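Molybdopterin-guanine dinucleotide biosynthesis protein B (Escherichia coli, PDB 1NP6) binds GTP and hydrolyses it weakly, and may act as an adapter in making and using the molybdenum cofactor molybdopterin guanine dinucleotide. Local coordinates at residues V118-G123 against S142-N147; L9-W14 against L103-G108; E113-V118 against H136-A141. All blocks are in the same frame, centred on the assembly; numbering follows the deposited sequence.

Contact 1 of 3, residues V118-G123 against S142-N147; sequences VLFRDG and SDVPLN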
loop_
_atom_site.group_PDB
_atom_site.type_symbol
_atom_site.label_atom_id
_atom_site.label_comp_id
_atom_site.label_asym_id
_atom_site.label_seq_id
_atom_site.Cartn_x
_atom_site.Cartn_y
_atom_site.Cartn_z
ATOM N N VAL B 118 -22.120 15.811 -6.414
ATOM C CA VAL B 118 -22.928 14.853 -7.164
ATOM C C VAL B 118 -22.921 15.278 -8.642
ATOM O O VAL B 118 -22.965 16.453 -8.938
ATOM C CB VAL B 118 -24.385 14.815 -6.627
ATOM C CG1 VAL B 118 -25.330 13.981 -7.525
ATOM C CG2 VAL B 118 -24.395 14.277 -5.209
ATOM N N LEU B 119 -22.845 14.312 -9.546
ATOM C CA LEU B 119 -22.760 14.606 -10.984
ATOM C C LEU B 119 -24.050 14.233 -11.700
ATOM O O LEU B 119 -24.737 13.292 -11.286
ATOM C CB LEU B 119 -21.570 13.862 -11.603
ATOM C CG LEU B 119 -20.237 13.834 -10.828
ATOM C CD1 LEU B 119 -19.218 13.017 -11.590
ATOM C CD2 LEU B 119 -19.663 15.229 -10.502
ATOM N N PHE B 120 -24.389 14.986 -12.751
ATOM C CA PHE B 120 -25.545 14.693 -13.610
ATOM C C PHE B 120 -25.216 14.980 -15.077
ATOM O O PHE B 120 -24.766 16.068 -15.410
ATOM C CB PHE B 120 -26.778 15.528 -13.185
ATOM C CG PHE B 120 -28.022 15.250 -14.007
ATOM C CD1 PHE B 120 -28.834 14.142 -13.724
ATOM C CD2 PHE B 120 -28.383 16.088 -15.066
ATOM C CE1 PHE B 120 -29.971 13.858 -14.500
ATOM C CE2 PHE B 120 -29.527 15.816 -15.851
ATOM C CZ PHE B 120 -30.334 14.704 -15.548
ATOM N N ARG B 121 -25.446 13.997 -15.936
ATOM C CA ARG B 121 -25.389 14.185 -17.388
ATOM C C ARG B 121 -26.725 13.788 -17.986
ATOM O O ARG B 121 -27.178 12.645 -17.813
ATOM C CB ARG B 121 -24.247 13.361 -18.021
ATOM C CG ARG B 121 -24.016 13.712 -19.492
ATOM C CD ARG B 121 -22.942 12.926 -20.231
ATOM N NE ARG B 121 -23.439 11.633 -20.695
ATOM C CZ ARG B 121 -23.171 10.501 -20.075
ATOM N NH1 ARG B 121 -22.411 10.534 -18.996
ATOM N NH2 ARG B 121 -23.650 9.350 -20.519
ATOM N N ASP B 122 -27.361 14.724 -18.688
ATOM C CA ASP B 122 -28.708 14.509 -19.209
ATOM C C ASP B 122 -28.816 13.243 -20.073
ATOM O O ASP B 122 -29.743 12.456 -19.902
ATOM C CB ASP B 122 -29.188 15.745 -19.977
ATOM C CG ASP B 122 -30.712 15.834 -20.068
ATOM O OD1 ASP B 122 -31.213 15.886 -21.209
ATOM O OD2 ASP B 122 -31.488 15.879 -19.072
ATOM N N GLY B 123 -27.850 13.043 -20.972
ATOM C CA GLY B 123 -27.859 11.925 -21.900
ATOM C C GLY B 123 -27.624 10.543 -21.306
ATOM O O GLY B 123 -27.458 9.580 -22.044
ATOM N N SER B 142 -23.330 19.623 -13.360
ATOM C CA SER B 142 -24.326 19.212 -14.334
ATOM C C SER B 142 -24.049 19.752 -15.752
ATOM O O SER B 142 -23.394 20.762 -15.901
ATOM C CB SER B 142 -25.703 19.732 -13.937
ATOM O OG SER B 142 -26.696 19.155 -14.770
ATOM N N ASP B 143 -24.606 19.102 -16.776
ATOM C CA ASP B 143 -24.513 19.649 -18.135
ATOM C C ASP B 143 -25.808 20.362 -18.554
ATOM O O ASP B 143 -25.927 20.884 -19.655
ATOM C CB ASP B 143 -24.001 18.609 -19.151
ATOM C CG ASP B 143 -24.983 17.484 -19.435
ATOM O OD1 ASP B 143 -26.000 17.298 -18.726
ATOM O OD2 ASP B 143 -24.806 16.718 -20.395
ATOM N N VAL B 144 -26.769 20.417 -17.638
ATOM C CA VAL B 144 -28.004 21.160 -17.860
ATOM C C VAL B 144 -28.296 22.047 -16.651
ATOM O O VAL B 144 -27.968 21.680 -15.516
ATOM C CB VAL B 144 -29.226 20.234 -18.135
ATOM C CG1 VAL B 144 -29.167 19.645 -19.536
ATOM C CG2 VAL B 144 -29.354 19.142 -17.068
ATOM N N PRO B 145 -28.924 23.202 -16.874
ATOM C CA PRO B 145 -29.241 24.100 -15.765
ATOM C C PRO B 145 -30.237 23.392 -14.860
ATOM O O PRO B 145 -31.173 22.746 -15.346
ATOM C CB PRO B 145 -29.880 25.312 -16.466
ATOM C CG PRO B 145 -30.421 24.767 -17.720
ATOM C CD PRO B 145 -29.418 23.730 -18.160
ATOM N N LEU B 146 -29.989 23.440 -13.559
ATOM C CA LEU B 146 -30.978 23.021 -12.580
ATOM C C LEU B 146 -31.099 24.218 -11.633
ATOM O O LEU B 146 -30.134 24.981 -11.453
ATOM C CB LEU B 146 -30.552 21.734 -11.849
ATOM C CG LEU B 146 -30.219 20.453 -12.648
ATOM C CD1 LEU B 146 -29.303 19.501 -11.890
ATOM C CD2 LEU B 146 -31.464 19.713 -13.127
ATOM N N ASN B 147 -32.296 24.443 -11.104
ATOM C CA ASN B 147 -32.468 25.427 -10.043
ATOM C C ASN B 147 -32.464 24.650 -8.739
ATOM O O ASN B 147 -33.337 23.805 -8.505
ATOM C CB ASN B 147 -33.745 26.266 -10.222
ATOM C CG ASN B 147 -33.883 27.362 -9.160
ATOM O OD1 ASN B 147 -33.014 28.229 -9.014
ATOM N ND2 ASN B 147 -34.978 27.321 -8.412
HETATM O O HOH W 1 -25.947 14.868 -21.618
#

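Contact 2 of 3, residues L9-W14 against L103-G108; sequences LAFAAW and LILVEG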
loop_
_atom_site.group_PDB
_atom_site.type_symbol
_atom_site.label_atom_id
_atom_site.label_comp_id
_atom_site.label_asym_id
_atom_site.label_seq_id
_atom_site.Cartn_x
_atom_site.Cartn_y
_atom_site.Cartn_z
ATOM N N LEU B 9 -13.276 14.564 0.450
ATOM C CA LEU B 9 -14.339 14.996 -0.467
ATOM C C LEU B 9 -14.722 13.895 -1.461
ATOM O O LEU B 9 -13.883 13.428 -2.243
ATOM C CB LEU B 9 -13.906 16.264 -1.237
ATOM C CG LEU B 9 -14.887 16.828 -2.281
ATOM C CD1 LEU B 9 -16.150 17.436 -1.630
ATOM C CD2 LEU B 9 -14.187 17.861 -3.162
ATOM N N ALA B 10 -15.987 13.483 -1.444
ATOM C CA ALA B 10 -16.445 12.433 -2.355
ATOM C C ALA B 10 -17.070 12.996 -3.631
ATOM O O ALA B 10 -17.658 14.077 -3.622
ATOM C CB ALA B 10 -17.437 11.505 -1.658
ATOM N N PHE B 11 -16.946 12.231 -4.710
ATOM C CA PHE B 11 -17.647 12.474 -5.958
ATOM C C PHE B 11 -18.586 11.307 -6.206
ATOM O O PHE B 11 -18.162 10.148 -6.212
ATOM C CB PHE B 11 -16.647 12.632 -7.121
ATOM C CG PHE B 11 -16.083 14.028 -7.231
ATOM C CD1 PHE B 11 -15.029 14.423 -6.429
ATOM C CD2 PHE B 11 -16.655 14.960 -8.085
ATOM C CE1 PHE B 11 -14.539 15.715 -6.483
ATOM C CE2 PHE B 11 -16.161 16.258 -8.151
ATOM C CZ PHE B 11 -15.102 16.631 -7.356
ATOM N N ALA B 12 -19.868 11.612 -6.382
ATOM C CA ALA B 12 -20.865 10.567 -6.478
ATOM C C ALA B 12 -21.725 10.709 -7.719
ATOM O O ALA B 12 -22.151 11.811 -8.064
ATOM C CB ALA B 12 -21.739 10.547 -5.200
ATOM N N ALA B 13 -21.982 9.576 -8.376
ATOM C CA ALA B 13 -22.822 9.501 -9.568
ATOM C C ALA B 13 -23.234 8.061 -9.879
ATOM O O ALA B 13 -22.537 7.108 -9.504
ATOM C CB ALA B 13 -22.111 10.121 -10.792
ATOM N N TRP B 14 -24.371 7.911 -10.555
ATOM C CA TRP B 14 -24.772 6.629 -11.140
ATOM C C TRP B 14 -23.712 6.171 -12.132
ATOM O O TRP B 14 -23.121 6.998 -12.826
ATOM C CB TRP B 14 -26.082 6.771 -11.924
ATOM C CG TRP B 14 -27.311 7.163 -11.139
ATOM C CD1 TRP B 14 -27.897 6.470 -10.098
ATOM C CD2 TRP B 14 -28.127 8.323 -11.353
ATOM N NE1 TRP B 14 -29.013 7.140 -9.659
ATOM C CE2 TRP B 14 -29.181 8.280 -10.404
ATOM C CE3 TRP B 14 -28.078 9.399 -12.247
ATOM C CZ2 TRP B 14 -30.170 9.275 -10.329
ATOM C CZ3 TRP B 14 -29.059 10.395 -12.166
ATOM C CH2 TRP B 14 -30.090 10.320 -11.212
ATOM N N LEU B 103 -5.650 17.209 0.607
ATOM C CA LEU B 103 -7.021 16.894 0.224
ATOM C C LEU B 103 -7.096 15.441 -0.209
ATOM O O LEU B 103 -6.280 14.997 -1.004
ATOM C CB LEU B 103 -7.449 17.766 -0.967
ATOM C CG LEU B 103 -8.773 17.454 -1.664
ATOM C CD1 LEU B 103 -9.959 18.063 -0.876
ATOM C CD2 LEU B 103 -8.761 17.952 -3.096
ATOM N N ILE B 104 -8.083 14.706 0.291
ATOM C CA ILE B 104 -8.290 13.339 -0.171
ATOM C C ILE B 104 -9.621 13.208 -0.905
ATOM O O ILE B 104 -10.685 13.445 -0.323
ATOM C CB ILE B 104 -8.183 12.348 1.026
ATOM C CG1 ILE B 104 -6.771 12.364 1.628
ATOM C CG2 ILE B 104 -8.557 10.942 0.615
ATOM C CD1 ILE B 104 -6.681 11.750 3.061
ATOM N N LEU B 105 -9.561 12.815 -2.183
ATOM C CA LEU B 105 -10.754 12.556 -2.986
ATOM C C LEU B 105 -11.233 11.112 -2.793
ATOM O O LEU B 105 -10.403 10.213 -2.670
ATOM C CB LEU B 105 -10.492 12.825 -4.478
ATOM C CG LEU B 105 -9.960 14.233 -4.797
ATOM C CD1 LEU B 105 -9.296 14.319 -6.187
ATOM C CD2 LEU B 105 -11.087 15.263 -4.676
ATOM N N VAL B 106 -12.558 10.905 -2.801
ATOM C CA VAL B 106 -13.160 9.578 -2.539
ATOM C C VAL B 106 -14.178 9.187 -3.599
ATOM O O VAL B 106 -15.069 9.977 -3.932
ATOM C CB VAL B 106 -13.827 9.527 -1.132
ATOM C CG1 VAL B 106 -14.366 8.103 -0.827
ATOM C CG2 VAL B 106 -12.847 9.993 -0.073
ATOM N N GLU B 107 -14.058 7.964 -4.124
ATOM C CA GLU B 107 -14.874 7.504 -5.258
ATOM C C GLU B 107 -15.178 5.980 -5.308
ATOM O O GLU B 107 -14.326 5.153 -4.989
ATOM C CB GLU B 107 -14.158 7.917 -6.552
ATOM C CG GLU B 107 -14.609 7.166 -7.782
ATOM C CD GLU B 107 -13.561 7.170 -8.860
ATOM O OE1 GLU B 107 -12.398 6.827 -8.560
ATOM O OE2 GLU B 107 -13.907 7.533 -10.001
ATOM N N GLY B 108 -16.397 5.623 -5.724
ATOM C CA GLY B 108 -16.745 4.242 -6.050
ATOM C C GLY B 108 -17.354 3.392 -4.938
ATOM O O GLY B 108 -17.722 2.231 -5.167
HETATM O O HOH W 2 -18.624 7.649 -5.497
#

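Contact 3 of 3, residues E113-V118 against H136-A141; sequences EIAKIV and HVIAVA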
loop_
_atom_site.group_PDB
_atom_site.type_symbol
_atom_site.label_atom_id
_atom_site.label_comp_id
_atom_site.label_asym_id
_atom_site.label_seq_id
_atom_site.Cartn_x
_atom_site.Cartn_y
_atom_site.Cartn_z
ATOM N N GLU B 113 -20.173 8.810 3.600
ATOM C CA GLU B 113 -20.849 9.763 4.480
ATOM C C GLU B 113 -19.990 10.976 4.853
ATOM O O GLU B 113 -19.654 11.184 6.028
ATOM C CB GLU B 113 -21.380 9.033 5.719
ATOM C CG GLU B 113 -22.567 8.116 5.430
ATOM C CD GLU B 113 -22.172 6.684 5.081
ATOM O OE1 GLU B 113 -21.048 6.455 4.579
ATOM O OE2 GLU B 113 -22.999 5.772 5.303
ATOM N N ILE B 114 -19.654 11.780 3.834
ATOM C CA ILE B 114 -18.826 12.993 3.974
ATOM C C ILE B 114 -19.210 14.046 2.907
ATOM O O ILE B 114 -20.007 13.750 2.029
ATOM C CB ILE B 114 -17.322 12.632 3.859
ATOM C CG1 ILE B 114 -17.129 11.258 3.193
ATOM C CG2 ILE B 114 -16.655 12.662 5.233
ATOM C CD1 ILE B 114 -16.421 11.298 1.847
ATOM N N ALA B 115 -18.671 15.263 3.012
ATOM C CA ALA B 115 -18.862 16.298 1.976
ATOM C C ALA B 115 -18.763 15.675 0.581
ATOM O O ALA B 115 -17.893 14.829 0.347
ATOM C CB ALA B 115 -17.848 17.415 2.124
ATOM N N LYS B 116 -19.664 16.084 -0.315
ATOM C CA LYS B 116 -19.863 15.375 -1.576
ATOM C C LYS B 116 -20.287 16.294 -2.724
ATOM O O LYS B 116 -21.126 17.183 -2.544
ATOM C CB LYS B 116 -20.943 14.307 -1.372
ATOM C CG LYS B 116 -20.801 13.060 -2.210
ATOM C CD LYS B 116 -21.307 11.820 -1.455
ATOM C CE LYS B 116 -22.645 12.066 -0.747
ATOM N NZ LYS B 116 -23.260 10.791 -0.278
ATOM N N ILE B 117 -19.720 16.062 -3.906
ATOM C CA ILE B 117 -20.232 16.664 -5.144
ATOM C C ILE B 117 -20.898 15.551 -5.952
ATOM O O ILE B 117 -20.336 14.465 -6.099
ATOM C CB ILE B 117 -19.086 17.379 -5.930
ATOM C CG1 ILE B 117 -18.596 18.579 -5.112
ATOM C CG2 ILE B 117 -19.559 17.792 -7.364
ATOM C CD1 ILE B 117 -17.296 19.202 -5.596
ATOM N N VAL B 118 -22.120 15.811 -6.414
ATOM C CA VAL B 118 -22.928 14.853 -7.164
ATOM C C VAL B 118 -22.921 15.278 -8.642
ATOM O O VAL B 118 -22.965 16.453 -8.938
ATOM C CB VAL B 118 -24.385 14.815 -6.627
ATOM C CG1 VAL B 118 -25.330 13.981 -7.525
ATOM C CG2 VAL B 118 -24.395 14.277 -5.209
ATOM N N HIS B 136 -25.069 15.972 3.015
ATOM C CA HIS B 136 -23.629 16.065 2.764
ATOM C C HIS B 136 -23.240 16.719 1.436
ATOM O O HIS B 136 -22.068 17.020 1.232
ATOM C CB HIS B 136 -23.002 14.675 2.861
ATOM C CG HIS B 136 -23.016 14.114 4.248
ATOM N ND1 HIS B 136 -23.487 12.851 4.534
ATOM C CD2 HIS B 136 -22.629 14.649 5.430
ATOM C CE1 HIS B 136 -23.384 12.630 5.833
ATOM N NE2 HIS B 136 -22.868 13.706 6.399
ATOM N N VAL B 137 -24.206 16.927 0.542
ATOM C CA VAL B 137 -23.925 17.447 -0.806
ATOM C C VAL B 137 -23.642 18.958 -0.775
ATOM O O VAL B 137 -24.456 19.730 -0.274
ATOM C CB VAL B 137 -25.094 17.122 -1.789
ATOM C CG1 VAL B 137 -24.854 17.715 -3.196
ATOM C CG2 VAL B 137 -25.322 15.633 -1.877
ATOM N N ILE B 138 -22.486 19.368 -1.302
ATOM C CA ILE B 138 -22.108 20.780 -1.361
ATOM C C ILE B 138 -22.337 21.411 -2.749
ATOM O O ILE B 138 -22.290 22.645 -2.897
ATOM C CB ILE B 138 -20.631 20.976 -0.882
ATOM C CG1 ILE B 138 -19.618 20.334 -1.871
ATOM C CG2 ILE B 138 -20.466 20.428 0.548
ATOM C CD1 ILE B 138 -18.142 20.687 -1.586
ATOM N N ALA B 139 -22.589 20.562 -3.750
ATOM C CA ALA B 139 -22.814 21.021 -5.130
ATOM C C ALA B 139 -23.260 19.869 -6.030
ATOM O O ALA B 139 -23.011 18.714 -5.711
ATOM C CB ALA B 139 -21.540 21.628 -5.673
ATOM N N VAL B 140 -23.928 20.196 -7.138
ATOM C CA VAL B 140 -24.196 19.254 -8.231
ATOM C C VAL B 140 -23.499 19.797 -9.481
ATOM O O VAL B 140 -23.795 20.912 -9.884
ATOM C CB VAL B 140 -25.709 19.134 -8.531
ATOM C CG1 VAL B 140 -25.981 18.253 -9.752
ATOM C CG2 VAL B 140 -26.489 18.572 -7.305
ATOM N N ALA B 141 -22.576 19.027 -10.065
ATOM C CA ALA B 141 -21.971 19.379 -11.374
ATOM C C ALA B 141 -22.801 18.767 -12.489
ATOM O O ALA B 141 -22.977 17.537 -12.555
ATOM C CB ALA B 141 -20.534 18.899 -11.449
#

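Contact 1 of 3, residues V118-G123 against S142-N147
The carboxylate of D143 receives the backbone N-H of D122 on OD1, 2.9 Å from D122 N, on the syn side and only 18° out of the carboxylate plane. This bond lies where two neighbouring parallel strands of the P-loop NTPase-like sheet, 116-120 and 137-142, run out at their C-terminal ends, and it illustrates how a side chain can carry on from a fading strand pairing. The last bridge pairs F120 with S142; beyond it the bond from D143 N to F120 O is weak at 3.3 Å, while S142 CA sends a C-H to the same oxygen. D143 CG sits between its backbone N and carbonyl carbon (chi1 69°), and OD2 accepts from a water that in turn accepts the N-H of G123. OD2 further lies 3.2 Å from R121 CG, whereas the guanidinium is used differently, R121 NH1 bonding to G16 O in the P-loop. An alanine in place of D143 would probably deprive the N-H of D122 of its carboxylate acceptor and the water of one of its two partners here. On the face bearing F120 and S142, the phenyl ring is approached at its edge: S142 OG lies beside CD2, and V144 CG2 meets CE2 at 3.5 Å. The hydroxyl itself donates to V144 O, 2.9 Å from S142 OG, in the carbonyl plane on a lone pair.

Contact 2 of 3, residues L9-W14 against L103-G108
F11 and L105 both set CG anti to their carbonyl carbon, at chi1 -83° and -55°, and, leaving the same face of the sheet, the two side chains run side by side in the same direction. L105 CD2 arrives at the edge of the F11 ring, near its plane, 3.9 Å from CE1. The pair belongs to the centre of a parallel sheet, in which strand 8-12, leading into the P-loop, lies directly against strand 103-107, an adjacency consistent with the kinase-GTPase branch of P-loop NTPases. On the face bearing L9 and L105, L9 CD2 comes 4.3 Å from L105 CD2, and L103 CD1 closes on L9 CB. Helix 19-32 covers part of this face through L26 against F11 and I27 against L105. On the other face A10 has just its CB to offer, 4.1 Å from V106 CB.

Between the faces the backbones follow the regular parallel pattern. L9 N donates to I104 O at 2.9 Å, nearly in line with the carbonyl, while V106 N meets L9 O from above the carbonyl plane, and F11 N reaches V106 O at 3.0 Å. The axes of the short strand segments are inclined at 27°, and after F11 the direct ladder gives way to a water that donates to F11 O and accepts from G108 N, 3.0 Å away. E107, by contrast, leads its carboxyl end away from strand 8-12 towards T20, an inferred GTP-binding residue. The chemistry thus implies a division of labour: aliphatic and aromatic groups with hydrogen-bonded peptide groups fix the strands in the interior, and the polar groups gather at the C-terminal end, beside the probable nucleotide site.

Contact 3 of 3, residues E113-V118 against H136-A141
V118 and V137 meet methyl to methyl, CG2 to CG2 at 3.7 Å, their side chains crossing at about a right angle on one face of the sheet. I117 works on the other face: its CG1 lies 3.8 Å from I138 CG1, which chi1 of 67° places between the backbone N and carbonyl carbon of I138, and I117 CG2 packs against A141 CB. F164 and W168 of helix 158-170 cover I138 from outside the pair. Around this apolar centre the backbones are laced in parallel, K116 O taking I138 N at 2.9 Å, V118 N giving to A139 O, and V118 O taking A141 N at 2.8 Å. The register slips on the way: K116 pairs with V137 but V118 with V140, so strand 137-142 carries one extra residue, a beta bulge, with I138 at phi/psi -100°/-12°. Further out the pairing softens into a weak bond from K116 N to H136 O. The imidazole of H136 lies with one face under the E113-I114 peptide, E113 C standing 3.9 Å above the ring plane, offset toward the rim, and H136 CB touches I114 O. At the polar edge K116 NZ turns to E112 O, with D134 a long, weak ion partner. Such parallel strands, backed by a helix, are the ordinary build of the alpha/beta sheet of P-loop NTPases, here continued on the side away from strand 103-107.

All three contacts join parallel neighbours of one sheet, and the series shows how chemistry follows position. Contact 2 is wholly buried near the chain's centre; contacts 1 and 3 are partly buried and use the same two strands, 116-120 and 137-142, sharing V118. Contact 1 lies at their C-terminal end, on the side of the P-loop, and depends on a carboxylate and a water; contact 3 relies on branched aliphatic groups and a backbone ladder, with a histidine at its outer end. Strand 8-12 ties them together: I117 N and L119 N bond to A10 O and A12 O, so strand 116-120 is held from both sides, while F120 N donates to A141 O between contacts 1 and 3.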